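Local coordinates for protein pyridoxal kinase (Lactobacillus plantarum, PDB 3IBQ) that probably catalyses the ATP-dependent phosphorylation of pyridoxal to pyridoxal 5'-phosphate, using the fold of the ribokinase superfamily, at residues H175-D180 with I187-L192; D215-V220 with A236-W241. All blocks are in the same frame, centred on the assembly; numbering follows the deposited sequence.

Contact 1 (H175-D180 with I187-L192). With ATP (adenosine-5'-triphosphate), chain B.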
ATOM      1  N   HIS A 175      10.708  -0.952   8.896  1.00 14.17           N
ATOM      2  CA  HIS A 175      11.339  -0.830   7.619  1.00 13.59           C
ATOM      3  C   HIS A 175      10.686   0.104   6.627  1.00 14.27           C
ATOM      4  O   HIS A 175       9.532   0.038   6.423  1.00 13.96           O
ATOM      5  CB  HIS A 175      11.385  -2.171   6.959  1.00 13.24           C
ATOM      6  CG  HIS A 175      11.811  -3.291   7.834  1.00 15.12           C
ATOM      7  ND1 HIS A 175      13.125  -3.619   8.007  1.00 14.92           N
ATOM      8  CD2 HIS A 175      11.106  -4.196   8.545  1.00 19.69           C
ATOM      9  CE1 HIS A 175      13.217  -4.661   8.794  1.00 18.83           C
ATOM     10  NE2 HIS A 175      12.009  -5.042   9.127  1.00 21.31           N
ATOM     11  N   ALA A 176      11.487   0.930   6.007  1.00 13.30           N
ATOM     12  CA  ALA A 176      11.065   1.814   4.958  1.00 13.48           C
ATOM     13  C   ALA A 176      11.485   1.151   3.646  1.00 13.15           C
ATOM     14  O   ALA A 176      12.618   0.882   3.456  1.00 13.19           O
ATOM     15  CB  ALA A 176      11.695   3.105   5.069  1.00 12.17           C
ATOM     16  N   VAL A 177      10.518   0.879   2.798  1.00 12.58           N
ATOM     17  CA  VAL A 177      10.746   0.250   1.529  1.00 12.07           C
ATOM     18  C   VAL A 177      10.279   1.145   0.434  1.00 11.93           C
ATOM     19  O   VAL A 177       9.118   1.433   0.337  1.00 11.57           O
ATOM     20  CB  VAL A 177      10.061  -1.179   1.411  1.00 12.12           C
ATOM     21  CG1 VAL A 177      10.347  -1.808   0.139  1.00 12.23           C
ATOM     22  CG2 VAL A 177      10.451  -2.051   2.483  1.00 11.56           C
ATOM     23  N   ILE A 178      11.204   1.603  -0.373  1.00 12.13           N
ATOM     24  CA  ILE A 178      10.852   2.464  -1.489  1.00 13.40           C
ATOM     25  C   ILE A 178      10.516   1.542  -2.663  1.00 14.11           C
ATOM     26  O   ILE A 178      11.307   0.796  -3.026  1.00 13.72           O
ATOM     27  CB  ILE A 178      11.904   3.487  -1.822  1.00 13.23           C
ATOM     28  CG1 ILE A 178      12.125   4.440  -0.649  1.00 14.52           C
ATOM     29  CG2 ILE A 178      11.556   4.159  -3.080  1.00 12.14           C
ATOM     30  CD1 ILE A 178      13.063   5.453  -0.881  1.00 16.91           C
ATOM     31  N   THR A 179       9.306   1.630  -3.200  1.00 14.66           N
ATOM     32  CA  THR A 179       8.712   0.657  -4.158  1.00 15.30           C
ATOM     33  C   THR A 179       8.856   0.762  -5.713  1.00 17.06           C
ATOM     34  O   THR A 179       8.574  -0.141  -6.441  1.00 18.48           O
ATOM     35  CB  THR A 179       7.197   0.550  -3.898  1.00 15.30           C
ATOM     36  OG1 THR A 179       6.610   1.816  -4.072  1.00 12.91           O
ATOM     37  CG2 THR A 179       6.931   0.007  -2.509  1.00 13.18           C
ATOM     38  N   ASP A 180       9.248   1.875  -6.194  1.00 17.06           N
ATOM     39  CA  ASP A 180       9.259   2.034  -7.617  1.00 18.30           C
ATOM     40  C   ASP A 180      10.656   2.392  -8.110  1.00 16.46           C
ATOM     41  O   ASP A 180      10.788   3.166  -9.003  1.00 17.65           O
ATOM     42  CB  ASP A 180       8.325   3.187  -7.943  1.00 18.33           C
ATOM     43  CG  ASP A 180       8.774   4.461  -7.254  1.00 23.15           C
ATOM     44  OD1 ASP A 180       9.638   4.403  -6.408  1.00 27.18           O
ATOM     45  OD2 ASP A 180       8.330   5.511  -7.627  1.00 29.54           O
ATOM     46  N   ILE A 187      12.618  -2.770 -12.398  1.00 14.79           N
ATOM     47  CA  ILE A 187      11.834  -1.959 -11.502  1.00 14.23           C
ATOM     48  C   ILE A 187      11.560  -2.776 -10.210  1.00 14.43           C
ATOM     49  O   ILE A 187      11.308  -3.935 -10.290  1.00 13.86           O
ATOM     50  CB  ILE A 187      10.534  -1.441 -12.121  1.00 14.43           C
ATOM     51  CG1 ILE A 187       9.919  -0.361 -11.240  1.00 15.14           C
ATOM     52  CG2 ILE A 187       9.618  -2.535 -12.364  1.00 12.66           C
ATOM     53  CD1 ILE A 187       8.728   0.160 -11.660  1.00 16.39           C
ATOM     54  N   GLY A 188      11.668  -2.144  -9.062  1.00 13.25           N
ATOM     55  CA  GLY A 188      11.445  -2.785  -7.802  1.00 14.06           C
ATOM     56  C   GLY A 188      11.585  -1.961  -6.517  1.00 13.88           C
ATOM     57  O   GLY A 188      11.398  -0.795  -6.552  1.00 14.97           O
ATOM     58  N   CYS A 189      11.915  -2.641  -5.435  1.00 13.62           N
ATOM     59  CA  CYS A 189      11.949  -2.189  -4.069  1.00 14.14           C
ATOM     60  C   CYS A 189      13.344  -2.104  -3.494  1.00 14.34           C
ATOM     61  O   CYS A 189      14.149  -2.936  -3.727  1.00 15.29           O
ATOM     62  CB  CYS A 189      11.112  -3.125  -3.199  1.00 12.22           C
ATOM     63  SG  CYS A 189       9.313  -3.231  -3.508  1.00 15.30           S
ATOM     64  N   ALA A 190      13.584  -1.069  -2.735  1.00 14.10           N
ATOM     65  CA  ALA A 190      14.847  -0.849  -2.065  1.00 13.84           C
ATOM     66  C   ALA A 190      14.612  -0.557  -0.594  1.00 14.39           C
ATOM     67  O   ALA A 190      13.727   0.188  -0.261  1.00 13.46           O
ATOM     68  CB  ALA A 190      15.629   0.249  -2.714  1.00 14.16           C
ATOM     69  N   TRP A 191      15.436  -1.161   0.224  1.00 14.35           N
ATOM     70  CA  TRP A 191      15.387  -1.015   1.648  1.00 16.26           C
ATOM     71  C   TRP A 191      16.720  -1.328   2.244  1.00 17.37           C
ATOM     72  O   TRP A 191      17.544  -1.863   1.610  1.00 18.07           O
ATOM     73  CB  TRP A 191      14.405  -2.004   2.209  1.00 15.11           C
ATOM     74  CG  TRP A 191      14.863  -3.383   2.279  1.00 15.69           C
ATOM     75  CD1 TRP A 191      15.222  -4.040   3.390  1.00 16.27           C
ATOM     76  CD2 TRP A 191      14.965  -4.328   1.225  1.00 16.10           C
ATOM     77  NE1 TRP A 191      15.540  -5.307   3.117  1.00 16.42           N
ATOM     78  CE2 TRP A 191      15.419  -5.511   1.782  1.00 16.56           C
ATOM     79  CE3 TRP A 191      14.735  -4.292  -0.143  1.00 15.38           C
ATOM     80  CZ2 TRP A 191      15.636  -6.626   1.034  1.00 16.55           C
ATOM     81  CZ3 TRP A 191      14.964  -5.408  -0.878  1.00 14.92           C
ATOM     82  CH2 TRP A 191      15.403  -6.550  -0.301  1.00 15.72           C
ATOM     83  N   LEU A 192      16.838  -1.025   3.514  1.00 19.19           N
ATOM     84  CA  LEU A 192      18.008  -1.269   4.346  1.00 19.92           C
ATOM     85  C   LEU A 192      17.934  -2.594   5.084  1.00 20.79           C
ATOM     86  O   LEU A 192      16.984  -2.884   5.716  1.00 20.65           O
ATOM     87  CB  LEU A 192      18.203  -0.148   5.339  1.00 19.28           C
ATOM     88  CG  LEU A 192      18.448   1.268   4.917  1.00 19.21           C
ATOM     89  CD1 LEU A 192      18.558   2.059   6.108  1.00 20.66           C
ATOM     90  CD2 LEU A 192      19.689   1.420   4.090  1.00 20.78           C
TER
HETATM   91  PG  ATP B 281       0.163   2.880  -8.796  1.00 69.41           P
HETATM   92  O1G ATP B 281      -0.473   2.230 -10.024  1.00 68.26           O
HETATM   93  O2G ATP B 281       0.298   4.320  -9.027  1.00 69.20           O
HETATM   94  O3G ATP B 281      -0.308   2.311  -7.476  1.00 68.40           O
HETATM   95  PB  ATP B 281       2.330   2.716  -7.169  1.00 64.46           P
HETATM   96  O1B ATP B 281       1.156   2.694  -6.265  1.00 65.31           O
HETATM   97  O2B ATP B 281       3.292   3.853  -7.013  1.00 64.17           O
HETATM   98  O3B ATP B 281       1.734   2.710  -8.621  1.00 66.22           O
HETATM   99  PA  ATP B 281       4.215   1.279  -8.531  1.00 57.38           P
HETATM  100  O1A ATP B 281       5.295   2.228  -8.630  1.00 57.38           O
HETATM  101  O2A ATP B 281       3.370   1.085  -9.742  1.00 57.74           O
HETATM  102  O3A ATP B 281       3.174   1.402  -7.319  1.00 60.10           O
HETATM  103  O5' ATP B 281       4.830  -0.073  -8.081  1.00 52.52           O
HETATM  104  C5' ATP B 281       4.045  -1.190  -7.898  1.00 44.17           C
HETATM  105  C4' ATP B 281       4.888  -2.382  -8.223  1.00 40.62           C
HETATM  106  O4' ATP B 281       4.311  -3.060  -9.314  1.00 36.80           O
HETATM  107  C3' ATP B 281       6.341  -2.110  -8.598  1.00 38.26           C
HETATM  108  O3' ATP B 281       7.128  -2.341  -7.508  1.00 41.16           O
HETATM  109  C2' ATP B 281       6.619  -3.278  -9.434  1.00 37.42           C
HETATM  110  O2' ATP B 281       6.707  -4.361  -8.511  1.00 37.53           O
HETATM  111  C1' ATP B 281       5.331  -3.446 -10.189  1.00 32.17           C
HETATM  112  N9  ATP B 281       5.207  -2.705 -11.467  1.00 30.69           N
HETATM  113  C8  ATP B 281       4.650  -1.553 -11.647  1.00 28.90           C
HETATM  114  N7  ATP B 281       4.683  -1.209 -12.922  1.00 29.43           N
HETATM  115  C5  ATP B 281       5.263  -2.143 -13.587  1.00 29.70           C
HETATM  116  C6  ATP B 281       5.663  -2.398 -14.993  1.00 29.49           C
HETATM  117  N6  ATP B 281       5.349  -1.550 -15.964  1.00 28.18           N
HETATM  118  N1  ATP B 281       6.285  -3.508 -15.215  1.00 26.29           N
HETATM  119  C2  ATP B 281       6.591  -4.361 -14.274  1.00 28.86           C
HETATM  120  N3  ATP B 281       6.270  -4.233 -13.015  1.00 28.30           N
HETATM  121  C4  ATP B 281       5.612  -3.153 -12.615  1.00 29.40           C
HETATM  122  O   HOH W   1      14.684  -1.898   6.689  1.00 25.96           O
HETATM  123  O   HOH W   2      15.017   0.863   4.716  1.00 20.53           O

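Contact 2 (D215-V220 with A236-W241). With ATP (adenosine-5'-triphosphate), chain B.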
ATOM      1  N   ASP A 215      -1.421  -0.902  -5.013  1.00  7.23           N
ATOM      2  CA  ASP A 215      -2.422  -1.534  -4.192  1.00  8.46           C
ATOM      3  C   ASP A 215      -2.154  -3.027  -4.034  1.00  8.51           C
ATOM      4  O   ASP A 215      -2.051  -3.476  -2.941  1.00  8.99           O
ATOM      5  CB  ASP A 215      -3.821  -1.263  -4.735  1.00  8.28           C
ATOM      6  CG  ASP A 215      -4.155   0.211  -4.806  1.00 10.67           C
ATOM      7  OD1 ASP A 215      -3.611   0.983  -4.084  1.00 13.88           O
ATOM      8  OD2 ASP A 215      -4.945   0.590  -5.574  1.00 11.48           O
ATOM      9  N   THR A 216      -1.989  -3.747  -5.148  1.00  8.44           N
ATOM     10  CA  THR A 216      -1.744  -5.179  -5.099  1.00  8.57           C
ATOM     11  C   THR A 216      -0.416  -5.553  -4.436  1.00  8.49           C
ATOM     12  O   THR A 216      -0.369  -6.451  -3.694  1.00  7.42           O
ATOM     13  CB  THR A 216      -1.973  -5.859  -6.447  1.00  9.31           C
ATOM     14  OG1 THR A 216      -3.324  -5.703  -6.813  1.00 13.94           O
ATOM     15  CG2 THR A 216      -1.663  -7.297  -6.418  1.00  8.93           C
ATOM     16  N   LEU A 217       0.605  -4.777  -4.750  1.00  7.75           N
ATOM     17  CA  LEU A 217       1.915  -4.911  -4.161  1.00  8.56           C
ATOM     18  C   LEU A 217       1.778  -4.856  -2.660  1.00  7.96           C
ATOM     19  O   LEU A 217       2.275  -5.672  -2.011  1.00  7.98           O
ATOM     20  CB  LEU A 217       2.908  -3.865  -4.614  1.00  7.82           C
ATOM     21  CG  LEU A 217       4.370  -4.060  -4.129  1.00  9.19           C
ATOM     22  CD1 LEU A 217       5.029  -5.212  -4.740  1.00  9.66           C
ATOM     23  CD2 LEU A 217       5.158  -2.838  -4.266  1.00  7.96           C
ATOM     24  N   ALA A 218       1.091  -3.839  -2.163  1.00  8.65           N
ATOM     25  CA  ALA A 218       0.893  -3.660  -0.744  1.00  7.83           C
ATOM     26  C   ALA A 218       0.127  -4.862  -0.115  1.00  7.07           C
ATOM     27  O   ALA A 218       0.494  -5.379   0.887  1.00  6.55           O
ATOM     28  CB  ALA A 218       0.218  -2.335  -0.454  1.00  7.64           C
ATOM     29  N   ALA A 219      -0.895  -5.306  -0.784  1.00  6.62           N
ATOM     30  CA  ALA A 219      -1.666  -6.385  -0.265  1.00  7.78           C
ATOM     31  C   ALA A 219      -0.794  -7.666  -0.175  1.00  7.49           C
ATOM     32  O   ALA A 219      -0.824  -8.339   0.779  1.00  7.52           O
ATOM     33  CB  ALA A 219      -2.860  -6.600  -1.053  1.00  6.15           C
ATOM     34  N   VAL A 220      -0.054  -7.940  -1.219  1.00  7.30           N
ATOM     35  CA  VAL A 220       0.780  -9.092  -1.265  1.00  7.63           C
ATOM     36  C   VAL A 220       1.867  -9.010  -0.166  1.00  7.76           C
ATOM     37  O   VAL A 220       2.061  -9.914   0.524  1.00  8.51           O
ATOM     38  CB  VAL A 220       1.380  -9.283  -2.619  1.00  8.51           C
ATOM     39  CG1 VAL A 220       2.449 -10.318  -2.533  1.00  9.29           C
ATOM     40  CG2 VAL A 220       0.329  -9.619  -3.634  1.00  7.69           C
ATOM     41  N   ALA A 236      11.047 -10.204  -2.639  1.00 13.83           N
ATOM     42  CA  ALA A 236      11.388 -10.945  -3.839  1.00 13.71           C
ATOM     43  C   ALA A 236      10.128 -11.514  -4.500  1.00 13.38           C
ATOM     44  O   ALA A 236       9.909 -11.360  -5.651  1.00 13.20           O
ATOM     45  CB  ALA A 236      12.334 -12.033  -3.545  1.00 13.54           C
ATOM     46  N   ARG A 237       9.327 -12.162  -3.712  1.00 12.81           N
ATOM     47  CA  ARG A 237       8.145 -12.783  -4.234  1.00 13.51           C
ATOM     48  C   ARG A 237       7.048 -11.819  -4.697  1.00 12.82           C
ATOM     49  O   ARG A 237       6.444 -12.047  -5.666  1.00 12.71           O
ATOM     50  CB  ARG A 237       7.606 -13.793  -3.263  1.00 13.86           C
ATOM     51  CG  ARG A 237       6.346 -14.294  -3.698  1.00 16.74           C
ATOM     52  CD  ARG A 237       5.910 -15.211  -2.775  1.00 21.95           C
ATOM     53  NE  ARG A 237       6.546 -16.442  -3.023  1.00 29.64           N
ATOM     54  CZ  ARG A 237       7.006 -17.225  -2.083  1.00 33.55           C
ATOM     55  NH1 ARG A 237       7.542 -18.373  -2.372  1.00 34.18           N
ATOM     56  NH2 ARG A 237       6.898 -16.848  -0.851  1.00 36.04           N
ATOM     57  N   ALA A 238       6.849 -10.759  -3.946  1.00 12.15           N
ATOM     58  CA  ALA A 238       5.880  -9.761  -4.232  1.00 12.21           C
ATOM     59  C   ALA A 238       6.160  -9.163  -5.578  1.00 12.04           C
ATOM     60  O   ALA A 238       5.299  -8.988  -6.336  1.00 11.69           O
ATOM     61  CB  ALA A 238       5.866  -8.714  -3.168  1.00 11.78           C
ATOM     62  N   ASN A 239       7.415  -8.827  -5.808  1.00 12.49           N
ATOM     63  CA  ASN A 239       7.846  -8.268  -7.081  1.00 12.93           C
ATOM     64  C   ASN A 239       7.634  -9.203  -8.254  1.00 12.37           C
ATOM     65  O   ASN A 239       7.193  -8.768  -9.247  1.00 12.56           O
ATOM     66  CB  ASN A 239       9.259  -7.690  -7.073  1.00 12.27           C
ATOM     67  CG  ASN A 239       9.323  -6.380  -6.388  1.00 14.82           C
ATOM     68  OD1 ASN A 239       9.547  -6.346  -5.242  1.00 23.40           O
ATOM     69  ND2 ASN A 239       9.036  -5.343  -7.044  1.00 14.10           N
ATOM     70  N   GLN A 240       7.940 -10.477  -8.084  1.00 13.05           N
ATOM     71  CA  GLN A 240       7.695 -11.446  -9.120  1.00 14.11           C
ATOM     72  C   GLN A 240       6.205 -11.583  -9.357  1.00 13.35           C
ATOM     73  O   GLN A 240       5.792 -11.681 -10.468  1.00 13.12           O
ATOM     74  CB  GLN A 240       8.301 -12.776  -8.780  1.00 15.28           C
ATOM     75  CG  GLN A 240       8.327 -13.783  -9.930  1.00 21.83           C
ATOM     76  CD  GLN A 240       8.659 -13.205 -11.380  1.00 27.39           C
ATOM     77  OE1 GLN A 240       9.821 -13.061 -11.749  1.00 24.71           O
ATOM     78  NE2 GLN A 240       7.584 -12.882 -12.168  1.00 25.20           N
ATOM     79  N   TRP A 241       5.424 -11.587  -8.298  1.00 10.73           N
ATOM     80  CA  TRP A 241       3.994 -11.702  -8.423  1.00  9.54           C
ATOM     81  C   TRP A 241       3.362 -10.517  -9.184  1.00  8.79           C
ATOM     82  O   TRP A 241       2.531 -10.689  -9.983  1.00 10.22           O
ATOM     83  CB  TRP A 241       3.333 -11.953  -7.057  1.00  9.28           C
ATOM     84  CG  TRP A 241       3.424 -13.367  -6.547  1.00  8.46           C
ATOM     85  CD1 TRP A 241       4.081 -14.370  -7.099  1.00 12.00           C
ATOM     86  CD2 TRP A 241       2.819 -13.896  -5.363  1.00  9.52           C
ATOM     87  NE1 TRP A 241       3.957 -15.516  -6.366  1.00 12.01           N
ATOM     88  CE2 TRP A 241       3.171 -15.253  -5.287  1.00 12.42           C
ATOM     89  CE3 TRP A 241       2.026 -13.369  -4.368  1.00 11.62           C
ATOM     90  CZ2 TRP A 241       2.748 -16.070  -4.232  1.00 11.43           C
ATOM     91  CZ3 TRP A 241       1.609 -14.182  -3.355  1.00 10.47           C
ATOM     92  CH2 TRP A 241       1.966 -15.502  -3.285  1.00 10.14           C
TER
HETATM   93  PG  ATP B 281       0.163   2.880  -8.796  1.00 69.41           P
HETATM   94  O1G ATP B 281      -0.473   2.230 -10.024  1.00 68.26           O
HETATM   95  O2G ATP B 281       0.298   4.320  -9.027  1.00 69.20           O
HETATM   96  O3G ATP B 281      -0.308   2.311  -7.476  1.00 68.40           O
HETATM   97  PB  ATP B 281       2.330   2.716  -7.169  1.00 64.46           P
HETATM   98  O1B ATP B 281       1.156   2.694  -6.265  1.00 65.31           O
HETATM   99  O2B ATP B 281       3.292   3.853  -7.013  1.00 64.17           O
HETATM  100  O3B ATP B 281       1.734   2.710  -8.621  1.00 66.22           O
HETATM  101  PA  ATP B 281       4.215   1.279  -8.531  1.00 57.38           P
HETATM  102  O1A ATP B 281       5.295   2.228  -8.630  1.00 57.38           O
HETATM  103  O2A ATP B 281       3.370   1.085  -9.742  1.00 57.74           O
HETATM  104  O3A ATP B 281       3.174   1.402  -7.319  1.00 60.10           O
HETATM  105  O5' ATP B 281       4.830  -0.073  -8.081  1.00 52.52           O
HETATM  106  C5' ATP B 281       4.045  -1.190  -7.898  1.00 44.17           C
HETATM  107  C4' ATP B 281       4.888  -2.382  -8.223  1.00 40.62           C
HETATM  108  O4' ATP B 281       4.311  -3.060  -9.314  1.00 36.80           O
HETATM  109  C3' ATP B 281       6.341  -2.110  -8.598  1.00 38.26           C
HETATM  110  O3' ATP B 281       7.128  -2.341  -7.508  1.00 41.16           O
HETATM  111  C2' ATP B 281       6.619  -3.278  -9.434  1.00 37.42           C
HETATM  112  O2' ATP B 281       6.707  -4.361  -8.511  1.00 37.53           O
HETATM  113  C1' ATP B 281       5.331  -3.446 -10.189  1.00 32.17           C
HETATM  114  N9  ATP B 281       5.207  -2.705 -11.467  1.00 30.69           N
HETATM  115  C8  ATP B 281       4.650  -1.553 -11.647  1.00 28.90           C
HETATM  116  N7  ATP B 281       4.683  -1.209 -12.922  1.00 29.43           N
HETATM  117  C5  ATP B 281       5.263  -2.143 -13.587  1.00 29.70           C
HETATM  118  C6  ATP B 281       5.663  -2.398 -14.993  1.00 29.49           C
HETATM  119  N6  ATP B 281       5.349  -1.550 -15.964  1.00 28.18           N
HETATM  120  N1  ATP B 281       6.285  -3.508 -15.215  1.00 26.29           N
HETATM  121  C2  ATP B 281       6.591  -4.361 -14.274  1.00 28.86           C
HETATM  122  N3  ATP B 281       6.270  -4.233 -13.015  1.00 28.30           N
HETATM  123  C4  ATP B 281       5.612  -3.153 -12.615  1.00 29.40           C

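Contact 1 (H175-D180 with I187-L192)
I178 and A190 face each other as an antiparallel hydrogen-bonded pair, and the direct backbone bonding between these two segments is concentrated there. I178 N gives its proton to A190 O at 2.9 Å, and A190 N returns one to I178 O at 3.0 Å. Weaker CA-H...O contacts from V177 to A190 O and from C189 to I178 O flank the pair.

Farther from the nucleotide the strands are joined through solvent. One water bridges A176 O and L192 N, lying 2.7 Å from A176 O. A second sits in plane at the edge of the H175 ring and links ND1 with L192 O.

The apolar contacts run along the face that carries V177, C189 and W191. With CG1 anti to its backbone N (chi1 -178°), V177 lays that methyl on C189 CB at 3.7 Å; its other branch, CG2, lies alongside W191 CB at 4.0 Å. C189 SG packs beside T179 CA. The W191 indole leads away from the hairpin partner, toward L231 and L235 of helix 231-251.

At the nucleotide end T179 and D180 leave the extended conformation. T179 O accepts a hydrogen bond from the ribose O3' of ATP at 2.8 Å. I187 CG2 touches adenine N3 at 3.8 Å, while D180 brings its CB up to the alpha-phosphate oxygen O1A and bonds its carboxylate to T142.

The chemistry thus changes along the hairpin, from water bridges through paired amides to ligand binding. Because the T179 carbonyl accepts the ribose hydroxyl, the backbone of a strand in the main sheet itself becomes part of the nucleotide site.

Contact 2 (D215-V220 with A236-W241)
L217 reaches from helix 215-220 toward A238 of helix 236-241, and its side chain ends in a fork between protein and nucleotide. CB leaves along the flank of the helix. The chi1 of -174° swings CG to the far side from the backbone N, which carries the two methyls outward to the partner helix and the ligand. CD1 rests on A238 CB at 3.9 Å and comes near A238 O. CD2 takes the other direction and meets the ribose of ATP, 3.8 Å from O3' and a little farther from C4'.

One turn on, the CB of V220 is directed toward the other helix. Its CG1 fits between the A238 methyl and the W241 indole, lying 3.8 Å from A238 CB and 3.6 Å from W241 CE3. CG2 only grazes the same ring carbon, and the valine meets the indole obliquely. R237, from the same helix as W241, lays its CG 3.7 Å above one face of that ring, toward the rim.

The closest CA pair is V220 CA and A238 CA, 5.9 Å apart, where the A238 side chain is only a methyl. The axes run roughly antiparallel, at 145° and 9.5 Å. I221 also packs on A238, helix 264-274 supports W241 through L266 and I270, and on the ligand side the strand hairpin holding T179 lies against L217.

In the fold
Contact 1 and contact 2 bring two sides of the ATP site together, with centres about 12 Å apart. The hairpin and the helix pair meet directly where T179 CG2 packs on L217 CD2 at 3.8 Å, and the N239 amide lies beside G188 and C189. The two contacts converge on the ribose, while L206 O and T213 OG1 add further hydrogen bonds to the nucleotide. A bound magnesium ion lies about 5 Å from the T179 side chain and about 7 Å from that of L217. Sheet and helices thus share the nucleotide pocket, as in other ribokinase-like enzymes.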